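Local coordinates for protein quercetin 2,3-dioxygenase (PDB 1TQ5) that oxidatively opens quercetin in vitro as a metal-dependent 2,3-dioxygenase of the pirin family, releasing carbon monoxide, though its physiological role is unknown, at residues F90-A95 with L143-D148; R181-Q186 with Q211-H216. All coordinates share one frame; numbering follows the deposited sequence.

Contact 1. Residues F90-A95 with L143-D148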
loop_
_atom_site.group_PDB
_atom_site.type_symbol
_atom_site.label_atom_id
_atom_site.label_comp_id
_atom_site.label_asym_id
_atom_site.label_seq_id
_atom_site.Cartn_x
_atom_site.Cartn_y
_atom_site.Cartn_z
ATOM N N PHE A 90 -1.617 -10.437 -1.045
ATOM C CA PHE A 90 -0.476 -9.550 -0.885
ATOM C C PHE A 90 0.808 -10.310 -1.172
ATOM O O PHE A 90 0.820 -11.535 -1.252
ATOM C CB PHE A 90 -0.388 -9.048 0.562
ATOM C CG PHE A 90 -1.503 -8.125 0.974
ATOM C CD1 PHE A 90 -1.386 -6.750 0.801
ATOM C CD2 PHE A 90 -2.652 -8.627 1.571
ATOM C CE1 PHE A 90 -2.401 -5.886 1.226
ATOM C CE2 PHE A 90 -3.670 -7.775 1.995
ATOM C CZ PHE A 90 -3.543 -6.401 1.824
ATOM N N GLN A 91 1.894 -9.563 -1.315
ATOM C CA GLN A 91 3.209 -10.135 -1.520
ATOM C C GLN A 91 4.145 -9.039 -1.043
ATOM O O GLN A 91 3.819 -7.858 -1.140
ATOM C CB GLN A 91 3.465 -10.463 -2.999
ATOM C CG GLN A 91 3.917 -9.292 -3.876
ATOM C CD GLN A 91 4.161 -9.702 -5.321
ATOM O OE1 GLN A 91 4.349 -10.878 -5.620
ATOM N NE2 GLN A 91 4.168 -8.725 -6.222
ATOM N N ILE A 92 5.282 -9.418 -0.479
ATOM C CA ILE A 92 6.229 -8.414 -0.034
ATOM C C ILE A 92 7.631 -8.857 -0.401
ATOM O O ILE A 92 7.936 -10.052 -0.412
ATOM C CB ILE A 92 6.128 -8.160 1.487
ATOM C CG1 ILE A 92 6.989 -6.947 1.862
ATOM C CG2 ILE A 92 6.570 -9.387 2.261
ATOM C CD1 ILE A 92 6.806 -6.475 3.293
HETATM N N MSE A 93 8.476 -7.887 -0.719
HETATM C CA MSE A 93 9.851 -8.160 -1.102
HETATM C C MSE A 93 10.782 -7.110 -0.501
HETATM O O MSE A 93 10.483 -5.915 -0.526
HETATM C CB MSE A 93 9.952 -8.137 -2.627
HETATM C CG MSE A 93 11.293 -8.533 -3.210
HETATM SE SE MSE A 93 11.237 -8.447 -5.023
HETATM C CE MSE A 93 11.671 -6.716 -5.282
ATOM N N SER A 94 11.898 -7.563 0.054
ATOM C CA SER A 94 12.892 -6.667 0.626
ATOM C C SER A 94 14.054 -6.627 -0.356
ATOM O O SER A 94 14.701 -7.645 -0.592
ATOM C CB SER A 94 13.387 -7.197 1.976
ATOM O OG SER A 94 12.360 -7.179 2.951
ATOM N N ALA A 95 14.309 -5.461 -0.944
ATOM C CA ALA A 95 15.405 -5.334 -1.900
ATOM C C ALA A 95 16.740 -5.591 -1.203
ATOM O O ALA A 95 17.685 -6.094 -1.812
ATOM C CB ALA A 95 15.399 -3.945 -2.534
ATOM N N LEU A 143 -4.383 -7.660 10.462
ATOM C CA LEU A 143 -2.989 -7.226 10.433
ATOM C C LEU A 143 -2.261 -7.845 9.239
ATOM O O LEU A 143 -2.172 -9.068 9.122
ATOM C CB LEU A 143 -2.303 -7.635 11.735
ATOM C CG LEU A 143 -0.873 -7.159 11.981
ATOM C CD1 LEU A 143 -0.827 -5.634 12.006
ATOM C CD2 LEU A 143 -0.381 -7.732 13.301
ATOM N N VAL A 144 -1.737 -6.998 8.357
ATOM C CA VAL A 144 -1.040 -7.467 7.161
ATOM C C VAL A 144 0.479 -7.436 7.296
ATOM O O VAL A 144 1.161 -8.387 6.903
ATOM C CB VAL A 144 -1.454 -6.631 5.930
ATOM C CG1 VAL A 144 -0.701 -7.103 4.696
ATOM C CG2 VAL A 144 -2.958 -6.755 5.708
ATOM N N LEU A 145 1.004 -6.339 7.832
ATOM C CA LEU A 145 2.443 -6.198 8.033
ATOM C C LEU A 145 2.712 -5.825 9.485
ATOM O O LEU A 145 1.914 -5.133 10.111
ATOM C CB LEU A 145 3.023 -5.108 7.127
ATOM C CG LEU A 145 2.906 -5.256 5.609
ATOM C CD1 LEU A 145 3.552 -4.048 4.940
ATOM C CD2 LEU A 145 3.581 -6.545 5.155
ATOM N N SER A 146 3.836 -6.298 10.008
ATOM C CA SER A 146 4.247 -6.020 11.380
ATOM C C SER A 146 5.757 -6.176 11.482
ATOM O O SER A 146 6.369 -6.915 10.705
ATOM C CB SER A 146 3.581 -6.990 12.356
ATOM O OG SER A 146 2.205 -6.690 12.498
ATOM N N PRO A 147 6.380 -5.480 12.443
ATOM C CA PRO A 147 7.833 -5.564 12.624
ATOM C C PRO A 147 8.263 -6.963 13.077
ATOM O O PRO A 147 9.354 -7.424 12.750
ATOM C CB PRO A 147 8.109 -4.512 13.702
ATOM C CG PRO A 147 6.956 -3.553 13.572
ATOM C CD PRO A 147 5.795 -4.479 13.350
ATOM N N ASP A 148 7.395 -7.633 13.828
ATOM C CA ASP A 148 7.694 -8.968 14.342
ATOM C C ASP A 148 6.859 -10.074 13.702
ATOM O O ASP A 148 6.959 -11.236 14.096
ATOM C CB ASP A 148 7.484 -8.996 15.856
ATOM C CG ASP A 148 6.158 -8.391 16.268
ATOM O OD1 ASP A 148 5.134 -8.696 15.621
ATOM O OD2 ASP A 148 6.138 -7.611 17.245
#

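Contact 2. Residues R181-Q186 with Q211-H216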
loop_
_atom_site.group_PDB
_atom_site.type_symbol
_atom_site.label_atom_id
_atom_site.label_comp_id
_atom_site.label_asym_id
_atom_site.label_seq_id
_atom_site.Cartn_x
_atom_site.Cartn_y
_atom_site.Cartn_z
ATOM N N ARG A 181 3.548 9.338 16.540
ATOM C CA ARG A 181 3.356 8.428 15.421
ATOM C C ARG A 181 2.363 9.000 14.421
ATOM O O ARG A 181 1.472 9.768 14.780
ATOM C CB ARG A 181 2.900 7.051 15.921
ATOM C CG ARG A 181 3.958 6.347 16.774
ATOM C CD ARG A 181 3.575 4.918 17.126
ATOM N NE ARG A 181 3.502 4.043 15.956
ATOM C CZ ARG A 181 4.547 3.679 15.216
ATOM N NH1 ARG A 181 5.765 4.111 15.513
ATOM N NH2 ARG A 181 4.370 2.875 14.176
ATOM N N ARG A 182 2.529 8.620 13.160
ATOM C CA ARG A 182 1.664 9.114 12.106
ATOM C C ARG A 182 0.858 7.996 11.466
ATOM O O ARG A 182 1.234 6.827 11.535
ATOM C CB ARG A 182 2.507 9.825 11.053
ATOM C CG ARG A 182 3.359 10.943 11.627
ATOM C CD ARG A 182 3.783 11.900 10.544
ATOM N NE ARG A 182 4.472 13.065 11.079
ATOM C CZ ARG A 182 4.810 14.119 10.348
ATOM N NH1 ARG A 182 4.516 14.146 9.055
ATOM N NH2 ARG A 182 5.440 15.145 10.906
ATOM N N VAL A 183 -0.252 8.367 10.838
ATOM C CA VAL A 183 -1.120 7.392 10.200
ATOM C C VAL A 183 -1.577 7.798 8.810
ATOM O O VAL A 183 -1.953 8.946 8.572
ATOM C CB VAL A 183 -2.387 7.138 11.050
ATOM C CG1 VAL A 183 -3.368 6.263 10.284
ATOM C CG2 VAL A 183 -2.011 6.481 12.361
ATOM N N TRP A 184 -1.530 6.844 7.889
ATOM C CA TRP A 184 -2.006 7.092 6.546
ATOM C C TRP A 184 -3.113 6.099 6.285
ATOM O O TRP A 184 -2.965 4.897 6.527
ATOM C CB TRP A 184 -0.921 6.902 5.492
ATOM C CG TRP A 184 -1.423 7.204 4.106
ATOM C CD1 TRP A 184 -2.127 6.364 3.280
ATOM C CD2 TRP A 184 -1.284 8.436 3.391
ATOM N NE1 TRP A 184 -2.426 6.997 2.099
ATOM C CE2 TRP A 184 -1.922 8.269 2.138
ATOM C CE3 TRP A 184 -0.680 9.665 3.683
ATOM C CZ2 TRP A 184 -1.969 9.288 1.177
ATOM C CZ3 TRP A 184 -0.729 10.679 2.723
ATOM C CH2 TRP A 184 -1.366 10.479 1.488
ATOM N N ILE A 185 -4.241 6.610 5.827
ATOM C CA ILE A 185 -5.348 5.743 5.507
ATOM C C ILE A 185 -5.634 5.889 4.025
ATOM O O ILE A 185 -5.870 6.997 3.528
ATOM C CB ILE A 185 -6.604 6.105 6.308
ATOM C CG1 ILE A 185 -6.355 5.824 7.794
ATOM C CG2 ILE A 185 -7.797 5.310 5.775
ATOM C CD1 ILE A 185 -7.508 6.175 8.692
ATOM N N GLN A 186 -5.597 4.761 3.326
ATOM C CA GLN A 186 -5.864 4.718 1.899
ATOM C C GLN A 186 -7.181 3.965 1.728
ATOM O O GLN A 186 -7.296 2.807 2.144
ATOM C CB GLN A 186 -4.752 3.957 1.178
ATOM C CG GLN A 186 -4.852 3.978 -0.351
ATOM C CD GLN A 186 -4.766 5.382 -0.923
ATOM O OE1 GLN A 186 -4.188 6.286 -0.308
ATOM N NE2 GLN A 186 -5.339 5.572 -2.108
ATOM N N GLN A 211 -4.371 11.076 18.919
ATOM C CA GLN A 211 -4.206 9.880 19.738
ATOM C C GLN A 211 -5.205 8.779 19.399
ATOM O O GLN A 211 -5.086 7.658 19.885
ATOM C CB GLN A 211 -4.313 10.245 21.224
ATOM C CG GLN A 211 -5.610 10.955 21.607
ATOM C CD GLN A 211 -5.594 11.458 23.041
ATOM O OE1 GLN A 211 -5.412 10.681 23.981
ATOM N NE2 GLN A 211 -5.783 12.765 23.215
ATOM N N ALA A 212 -6.187 9.098 18.561
ATOM C CA ALA A 212 -7.198 8.119 18.173
ATOM C C ALA A 212 -7.756 8.368 16.778
ATOM O O ALA A 212 -7.995 9.507 16.381
ATOM C CB ALA A 212 -8.334 8.116 19.190
ATOM N N ILE A 213 -7.957 7.291 16.032
ATOM C CA ILE A 213 -8.508 7.383 14.688
ATOM C C ILE A 213 -9.919 6.815 14.751
ATOM O O ILE A 213 -10.106 5.642 15.082
ATOM C CB ILE A 213 -7.678 6.555 13.678
ATOM C CG1 ILE A 213 -6.249 7.103 13.596
ATOM C CG2 ILE A 213 -8.345 6.568 12.316
ATOM C CD1 ILE A 213 -6.149 8.523 13.095
ATOM N N SER A 214 -10.907 7.655 14.461
ATOM C CA SER A 214 -12.310 7.241 14.475
ATOM C C SER A 214 -12.751 7.069 13.038
ATOM O O SER A 214 -12.617 7.979 12.223
ATOM C CB SER A 214 -13.192 8.291 15.151
ATOM O OG SER A 214 -12.843 8.452 16.515
ATOM N N ILE A 215 -13.283 5.897 12.732
ATOM C CA ILE A 215 -13.714 5.611 11.386
ATOM C C ILE A 215 -15.179 5.189 11.345
ATOM O O ILE A 215 -15.619 4.349 12.130
ATOM C CB ILE A 215 -12.825 4.503 10.782
ATOM C CG1 ILE A 215 -13.133 4.313 9.300
ATOM C CG2 ILE A 215 -13.034 3.204 11.542
ATOM C CD1 ILE A 215 -12.186 3.318 8.624
ATOM N N HIS A 216 -15.931 5.802 10.440
ATOM C CA HIS A 216 -17.339 5.481 10.252
ATOM C C HIS A 216 -17.542 5.175 8.771
ATOM O O HIS A 216 -17.129 5.952 7.910
ATOM C CB HIS A 216 -18.225 6.659 10.677
ATOM C CG HIS A 216 -19.682 6.437 10.422
ATOM N ND1 HIS A 216 -20.254 6.603 9.178
ATOM C CD2 HIS A 216 -20.676 6.012 11.240
ATOM C CE1 HIS A 216 -21.537 6.291 9.240
ATOM N NE2 HIS A 216 -21.817 5.929 10.481
#

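Contact 1. Residues F90-A95 with L143-D148
Phe-90 and Val-144 meet as ring and branch, the two side chains crossing at about a right angle. The valine drops CG1 onto the face of the phenyl group: this methyl lies 3.8 Å from the Phe-90 ring centroid and only 4° off the ring normal, a well-centred CH-pi contact. Its second methyl reaches the far end of the same ring, with Val-144 CG2 3.9 Å from Phe-90 CE2 and just as close to CZ. The valine therefore holds the ring at two points, one methyl at the centre and one toward the tip. With CG placed opposite its own carbonyl carbon (chi1 -68°), the Phe-90 ring offers this face to the valine; elsewhere it stacks with Tyr-67 and touches Arg-164. Trimming Phe-90 to an alanine would probably leave a gap under both Val-144 methyls and cost Tyr-67 its stacking partner.

Further along strand 90-94, Ile-92 meets Leu-145 tip to tip, its CD1 3.7 Å from Leu-145 CD2. The isoleucine is stretched out fully, CG1 anti to the backbone N (chi1 -171°) and CD1 continuing the zigzag, which carries the terminal methyl across to the leucine. Although the CB of Leu-145 does not aim at the other strand, its end bends nearer. Val-144 and Leu-145 form a classic beta bulge opposite Leu-162 on strand 161-167, which probably lets two consecutive residues reach strand 90-94. All four touching residues are buried. On the opposite side of strand 90-94, Gln-91 and Met-93, a selenomethionine, touch Glu-103 and His-101 of the metal-site strand. This is the interface of a bicupin, where two similar beta domains stand face to face.

Contact 2. Residues R181-Q186 with Q211-H216
Ile-213 and Ile-185 slide past one another in opposite directions, each giving a methyl to the contact. Starting at CB of Ile-213, which points toward strand 182-187, the side chain divides. The short branch does the closest touching: Ile-213 CG2 lies 3.7 Å from Ile-185 CD1. The longer branch leaves on the other side toward Val-183, and its CG1 comes no nearer than 4.5 Å to Val-183 CG2, a looser contact. At the tip, Ile-213 CD1 stands 4.6 Å from Val-183 CG1, so the end of the branch lies alongside the valine without pressing on it. The fork is set by the first torsion, which puts CG2 anti to the backbone N and CG1 anti to the carbonyl carbon (chi1 -62°).

The two strands belong to different sheets: 182-187 is in the large mixed sheet and 213-217 in the four-stranded antiparallel one. Face-to-face packing of this kind fills the greasy interior of a cupin beta-sandwich, here the C-terminal domain, and the strands stay 8.6 Å apart at their nearest CA atoms, Val-183 and Ile-213. The same core is completed by Ile-177, which both of those residues touch, by Ile-194, and by Val-223 and Leu-225 on strand 221-228.

Trp-184 and Gln-186 leave the other side of strand 182-187 and look to the N-terminal domain. The indole N-H of Trp-184 NE1 bonds Gln-186 OE1 over 3.1 Å in a nearly straight line (164°); the oxygen lies close to the indole plane, and the donor lies in the carbonyl plane. This fixes the turn of the glutamine amide, whose NE2 goes on to bond the hydroxyl of Tyr-115, while the Trp-184 ring meets Phe-24.

How the contacts relate
From the N terminus, strand 90-94 comes first. The chain then runs through strands 99-104, 112-119 and 129-133 before strand 141-146 closes contact 1, joining the N-terminal cupin domain to the C-terminal one. Strands 154-155, 161-167 and 172-175 follow before contact 2 opens at 182-187; it closes at 213-217, after three more strands. The two loops therefore stand in series, neither nesting nor crossing. Their centres lie 20 Å apart, yet both use the same mixed sheet, in which strands 161-167 and 221-228 separate 141-146 from 182-187. Contact 1 ties that sheet to the opposing domain, contact 2 to the smaller sheet of its own domain.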